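PDB 1G61: translation initiation factor 6 from Methanocaldococcus jannaschii, which binds the 50S ribosomal subunit and prevents it from joining the 30S subunit to form the 70S initiation complex. Local coordinates for residues 111-116 against 135-140; 117-122 against 142-147. All coordinates share one frame; numbering follows the deposited sequence.

Interaction 1: residues 111-116 against 135-140; sequences ILTNDK and LNVEVE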
loop_
_atom_site.group_PDB
_atom_site.type_symbol
_atom_site.label_atom_id
_atom_site.label_comp_id
_atom_site.label_asym_id
_atom_site.label_seq_id
_atom_site.Cartn_x
_atom_site.Cartn_y
_atom_site.Cartn_z
ATOM N N ILE A 111 -7.779 -2.155 3.081
ATOM C CA ILE A 111 -8.090 -1.202 2.013
ATOM C C ILE A 111 -6.995 -1.279 0.954
ATOM O O ILE A 111 -5.792 -1.360 1.301
ATOM C CB ILE A 111 -8.171 0.223 2.591
ATOM C CG1 ILE A 111 -9.275 0.309 3.658
ATOM C CG2 ILE A 111 -8.357 1.262 1.481
ATOM C CD1 ILE A 111 -9.267 1.616 4.461
ATOM N N LEU A 112 -7.402 -1.194 -0.290
ATOM C CA LEU A 112 -6.493 -1.243 -1.428
ATOM C C LEU A 112 -6.837 -0.077 -2.349
ATOM O O LEU A 112 -7.954 -0.078 -2.862
ATOM C CB LEU A 112 -6.675 -2.575 -2.132
ATOM C CG LEU A 112 -5.871 -2.880 -3.375
ATOM C CD1 LEU A 112 -4.400 -3.091 -3.021
ATOM C CD2 LEU A 112 -6.434 -4.144 -4.031
ATOM N N THR A 113 -5.948 0.880 -2.562
ATOM C CA THR A 113 -6.303 2.088 -3.306
ATOM C C THR A 113 -5.193 2.531 -4.223
ATOM O O THR A 113 -4.006 2.428 -3.887
ATOM C CB THR A 113 -6.685 3.218 -2.338
ATOM O OG1 THR A 113 -7.322 4.293 -3.075
ATOM C CG2 THR A 113 -5.493 3.803 -1.552
ATOM N N ASN A 114 -5.607 3.098 -5.368
ATOM C CA ASN A 114 -4.667 3.933 -6.121
ATOM C C ASN A 114 -5.286 5.335 -6.186
ATOM O O ASN A 114 -6.124 5.686 -5.315
ATOM C CB ASN A 114 -4.281 3.355 -7.472
ATOM C CG ASN A 114 -5.440 3.200 -8.431
ATOM O OD1 ASN A 114 -6.554 3.673 -8.161
ATOM N ND2 ASN A 114 -5.179 2.549 -9.579
ATOM N N ASP A 115 -4.951 6.162 -7.172
ATOM C CA ASP A 115 -5.507 7.517 -7.261
ATOM C C ASP A 115 -6.798 7.553 -8.070
ATOM O O ASP A 115 -7.275 8.677 -8.301
ATOM C CB ASP A 115 -4.475 8.460 -7.914
ATOM C CG ASP A 115 -3.259 8.622 -7.026
ATOM O OD1 ASP A 115 -3.305 8.308 -5.823
ATOM O OD2 ASP A 115 -2.183 9.026 -7.517
ATOM N N LYS A 116 -7.323 6.393 -8.466
ATOM C CA LYS A 116 -8.501 6.287 -9.313
ATOM C C LYS A 116 -9.590 5.412 -8.717
ATOM O O LYS A 116 -10.742 5.567 -9.163
ATOM C CB LYS A 116 -8.136 5.759 -10.746
ATOM C CG LYS A 116 -7.200 6.750 -11.455
ATOM C CD LYS A 116 -6.645 6.235 -12.764
ATOM C CE LYS A 116 -5.493 5.275 -12.551
ATOM N NZ LYS A 116 -4.964 4.780 -13.864
ATOM N N LEU A 135 -10.011 9.649 0.375
ATOM C CA LEU A 135 -9.242 9.167 -0.789
ATOM C C LEU A 135 -9.713 9.822 -2.088
ATOM O O LEU A 135 -8.959 9.823 -3.072
ATOM C CB LEU A 135 -9.337 7.662 -0.888
ATOM C CG LEU A 135 -8.736 6.885 0.293
ATOM C CD1 LEU A 135 -8.858 5.389 0.001
ATOM C CD2 LEU A 135 -7.294 7.262 0.567
ATOM N N ASN A 136 -10.959 10.348 -2.120
ATOM C CA ASN A 136 -11.464 11.086 -3.262
ATOM C C ASN A 136 -11.473 10.237 -4.509
ATOM O O ASN A 136 -11.165 10.725 -5.612
ATOM C CB ASN A 136 -10.673 12.397 -3.497
ATOM C CG ASN A 136 -11.338 13.325 -4.495
ATOM O OD1 ASN A 136 -10.646 14.002 -5.287
ATOM N ND2 ASN A 136 -12.633 13.382 -4.417
ATOM N N VAL A 137 -11.861 8.971 -4.387
ATOM C CA VAL A 137 -12.010 8.052 -5.500
ATOM C C VAL A 137 -13.267 7.190 -5.291
ATOM O O VAL A 137 -13.815 7.135 -4.192
ATOM C CB VAL A 137 -10.813 7.114 -5.674
ATOM C CG1 VAL A 137 -9.521 7.866 -6.020
ATOM C CG2 VAL A 137 -10.599 6.284 -4.406
ATOM N N GLU A 138 -13.662 6.534 -6.370
ATOM C CA GLU A 138 -14.713 5.538 -6.253
ATOM C C GLU A 138 -14.293 4.474 -5.264
ATOM O O GLU A 138 -13.158 3.951 -5.426
ATOM C CB GLU A 138 -14.921 4.906 -7.641
ATOM C CG GLU A 138 -15.918 3.721 -7.543
ATOM C CD GLU A 138 -15.965 2.850 -8.761
ATOM O OE1 GLU A 138 -15.257 3.086 -9.773
ATOM O OE2 GLU A 138 -16.771 1.888 -8.813
ATOM N N VAL A 139 -15.156 4.106 -4.332
ATOM C CA VAL A 139 -14.887 3.020 -3.365
ATOM C C VAL A 139 -15.902 1.920 -3.546
ATOM O O VAL A 139 -17.102 2.198 -3.658
ATOM C CB VAL A 139 -14.966 3.565 -1.915
ATOM C CG1 VAL A 139 -14.835 2.426 -0.904
ATOM C CG2 VAL A 139 -13.853 4.608 -1.707
ATOM N N GLU A 140 -15.445 0.672 -3.638
ATOM C CA GLU A 140 -16.345 -0.476 -3.642
ATOM C C GLU A 140 -15.953 -1.421 -2.509
ATOM O O GLU A 140 -14.783 -1.449 -2.074
ATOM C CB GLU A 140 -16.245 -1.252 -4.975
ATOM C CG GLU A 140 -16.617 -0.388 -6.171
ATOM C CD GLU A 140 -18.022 0.160 -6.111
ATOM O OE1 GLU A 140 -18.892 -0.387 -5.386
ATOM O OE2 GLU A 140 -18.323 1.162 -6.809
HETATM O O HOH W 1 -12.753 7.447 -8.983
#
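Val137 packs against the turn that follows strand 111-113, and its branches divide the work. Val137 CB lies 3.7 Å from Lys116 C. Val137 CG1, set anti to its own carbonyl carbon (chi1 -64°), presses on the peptide joining Asp115 to Lys116, 3.3 Å from Asp115 O. Val137 CG2 faces the end of the strand, 4.1 Å from Thr113 OG1. A short beta-branched residue suits this place, since one branch covers the peptide of the turn while the other faces the threonine hydroxyl, with no long chain to bury. Asn114 forms an Asx turn: its OD1 accepts from Lys116 N at 2.8 Å, the donor standing above the carbonyl plane, and also from Gly117 N, while Asn114 ND2 is tied to Thr157 O and Phe179 O. Leu135 meets Thr113 tip to tip, its CD1 3.6 Å from Thr113 OG1; this methyl rests against OG1, CB and CG2 together, while the hydroxyl is also hydrogen-bonded to Gly117 O. No direct hydrogen bond joins the segments, but a water bridges them, donating to Lys116 O at 2.8 Å and accepting from Glu138 N at 2.9 Å. Strand 117-120 runs between strands 111-113 and 138-141 as the middle strand of the sheet, and its Ala118 touches both Thr113 and Val137; Leu135 ends helix 128-135, which packs Ile131 on Ile111 and Val139.

Interaction 2: residues 117-122 against 142-147; sequences GALISP and GTIAEL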
loop_
_atom_site.group_PDB
_atom_site.type_symbol
_atom_site.label_atom_id
_atom_site.label_comp_id
_atom_site.label_asym_id
_atom_site.label_seq_id
_atom_site.Cartn_x
_atom_site.Cartn_y
_atom_site.Cartn_z
ATOM N N GLY A 117 -9.300 4.539 -7.735
ATOM C CA GLY A 117 -10.352 3.647 -7.177
ATOM C C GLY A 117 -9.786 2.958 -5.931
ATOM O O GLY A 117 -8.564 2.871 -5.747
ATOM N N ALA A 118 -10.725 2.479 -5.136
ATOM C CA ALA A 118 -10.359 1.766 -3.899
ATOM C C ALA A 118 -11.326 0.637 -3.646
ATOM O O ALA A 118 -12.540 0.746 -3.918
ATOM C CB ALA A 118 -10.361 2.772 -2.722
ATOM N N LEU A 119 -10.763 -0.446 -3.089
ATOM C CA LEU A 119 -11.532 -1.598 -2.640
ATOM C C LEU A 119 -11.365 -1.685 -1.114
ATOM O O LEU A 119 -10.263 -1.525 -0.586
ATOM C CB LEU A 119 -11.016 -2.879 -3.295
ATOM C CG LEU A 119 -11.837 -4.141 -3.068
ATOM C CD1 LEU A 119 -13.198 -4.060 -3.782
ATOM C CD2 LEU A 119 -11.066 -5.367 -3.569
ATOM N N ILE A 120 -12.463 -1.962 -0.386
ATOM C CA ILE A 120 -12.394 -2.037 1.072
ATOM C C ILE A 120 -13.086 -3.310 1.526
ATOM O O ILE A 120 -14.103 -3.766 0.969
ATOM C CB ILE A 120 -13.027 -0.798 1.762
ATOM C CG1 ILE A 120 -14.562 -0.761 1.642
ATOM C CG2 ILE A 120 -12.377 0.482 1.267
ATOM C CD1 ILE A 120 -15.224 0.360 2.431
ATOM N N SER A 121 -12.521 -3.852 2.622
ATOM C CA SER A 121 -13.138 -5.010 3.269
ATOM C C SER A 121 -14.575 -4.720 3.651
ATOM O O SER A 121 -14.899 -3.613 4.122
ATOM C CB SER A 121 -12.359 -5.311 4.567
ATOM O OG SER A 121 -13.081 -6.264 5.333
ATOM N N PRO A 122 -15.470 -5.715 3.537
ATOM C CA PRO A 122 -16.827 -5.533 4.056
ATOM C C PRO A 122 -16.821 -5.143 5.529
ATOM O O PRO A 122 -17.782 -4.474 5.974
ATOM C CB PRO A 122 -17.450 -6.949 3.903
ATOM C CG PRO A 122 -16.696 -7.539 2.739
ATOM C CD PRO A 122 -15.280 -7.049 2.953
ATOM N N GLY A 142 -15.468 -5.295 -1.110
ATOM C CA GLY A 142 -15.360 -6.659 -1.657
ATOM C C GLY A 142 -14.156 -7.354 -1.073
ATOM O O GLY A 142 -13.573 -6.887 -0.060
ATOM N N THR A 143 -13.795 -8.463 -1.704
ATOM C CA THR A 143 -12.726 -9.358 -1.252
ATOM C C THR A 143 -11.721 -9.567 -2.379
ATOM O O THR A 143 -11.975 -9.103 -3.491
ATOM C CB THR A 143 -13.314 -10.711 -0.814
ATOM O OG1 THR A 143 -14.142 -11.212 -1.879
ATOM C CG2 THR A 143 -14.265 -10.529 0.369
ATOM N N ILE A 144 -10.628 -10.257 -2.095
ATOM C CA ILE A 144 -9.648 -10.688 -3.084
ATOM C C ILE A 144 -9.405 -12.163 -2.860
ATOM O O ILE A 144 -8.954 -12.504 -1.758
ATOM C CB ILE A 144 -8.311 -9.896 -2.985
ATOM C CG1 ILE A 144 -8.479 -8.420 -3.254
ATOM C CG2 ILE A 144 -7.242 -10.553 -3.879
ATOM C CD1 ILE A 144 -8.435 -8.035 -4.700
ATOM N N ALA A 145 -9.728 -12.990 -3.866
ATOM C CA ALA A 145 -9.541 -14.446 -3.741
ATOM C C ALA A 145 -10.287 -14.893 -2.489
ATOM O O ALA A 145 -9.763 -15.730 -1.749
ATOM C CB ALA A 145 -8.086 -14.841 -3.715
ATOM N N GLU A 146 -11.467 -14.352 -2.215
ATOM C CA GLU A 146 -12.344 -14.687 -1.091
ATOM C C GLU A 146 -11.873 -14.125 0.241
ATOM O O GLU A 146 -12.550 -14.325 1.267
ATOM C CB GLU A 146 -12.536 -16.213 -0.906
ATOM C CG GLU A 146 -12.864 -16.932 -2.224
ATOM C CD GLU A 146 -13.321 -18.365 -2.008
ATOM O OE1 GLU A 146 -12.503 -19.302 -2.212
ATOM O OE2 GLU A 146 -14.512 -18.513 -1.670
ATOM N N LEU A 147 -10.761 -13.414 0.295
ATOM C CA LEU A 147 -10.202 -12.871 1.528
ATOM C C LEU A 147 -10.552 -11.417 1.745
ATOM O O LEU A 147 -10.491 -10.611 0.810
ATOM C CB LEU A 147 -8.659 -13.009 1.499
ATOM C CG LEU A 147 -8.177 -14.473 1.302
ATOM C CD1 LEU A 147 -6.677 -14.471 1.037
ATOM C CD2 LEU A 147 -8.561 -15.318 2.508
#
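Leu119 and Gly142 form the centre of a mixed contact, one backbone hydrogen bond with apolar packing beside it, where strand 117-120 meets the loop that leaves strand 138-141. Gly142 N donates to Ile120 O at 2.9 Å, nearly straight at 159°, and so carries the parallel pairing of the two strands one step into the loop. Leu119 CD1 lies 3.7 Å from Gly142 N; a beta carbon on Gly142 would sit tightly against that methyl, so glycine suits the place. The strands belong to a beta-alpha-beta crossover, with helix 128-135 joining parallel neighbours 117-120 and 138-141. Leu119 CG stands anti to its backbone N (chi1 -172°), and the other methyl, CD2, reaches 3.9 Å from Ile144 CD1 as the two side chains cross obliquely. An alanine at Leu119 would probably open a gap beside Ile144 and Gly142, where the two methyls had packed, and deprive Phe174, Leu175 and Leu178 of helix 169-179 of an apolar partner. Ile144 also begins a type I' turn ending at Leu147, closed by Leu147 N to Ile144 O. Farther along the chain, the ring of Pro122 brings CD to 3.5 Å from Gly142 O.

Interactions 1 and 2 both reach one three-stranded sheet, their centres about 11 Å apart, and their segments alternate along the chain. Strand 117-120, from interaction 2, is antiparallel to 111-113 and parallel to 138-141, so a strand from each segment of interaction 1 borders it. Probable backbone hydrogen bonds link them, Leu112 O 2.8 Å from Leu119 N and Glu138 O 2.9 Å from Ala118 N. Packing joins the contacts too, with Thr113 OG1 3.4 Å from Ala118 CB and Glu140 O 3.5 Å from Leu119 CD1. Interaction 1 lies by the turn between the antiparallel strands, and interaction 2 where the parallel pair ends.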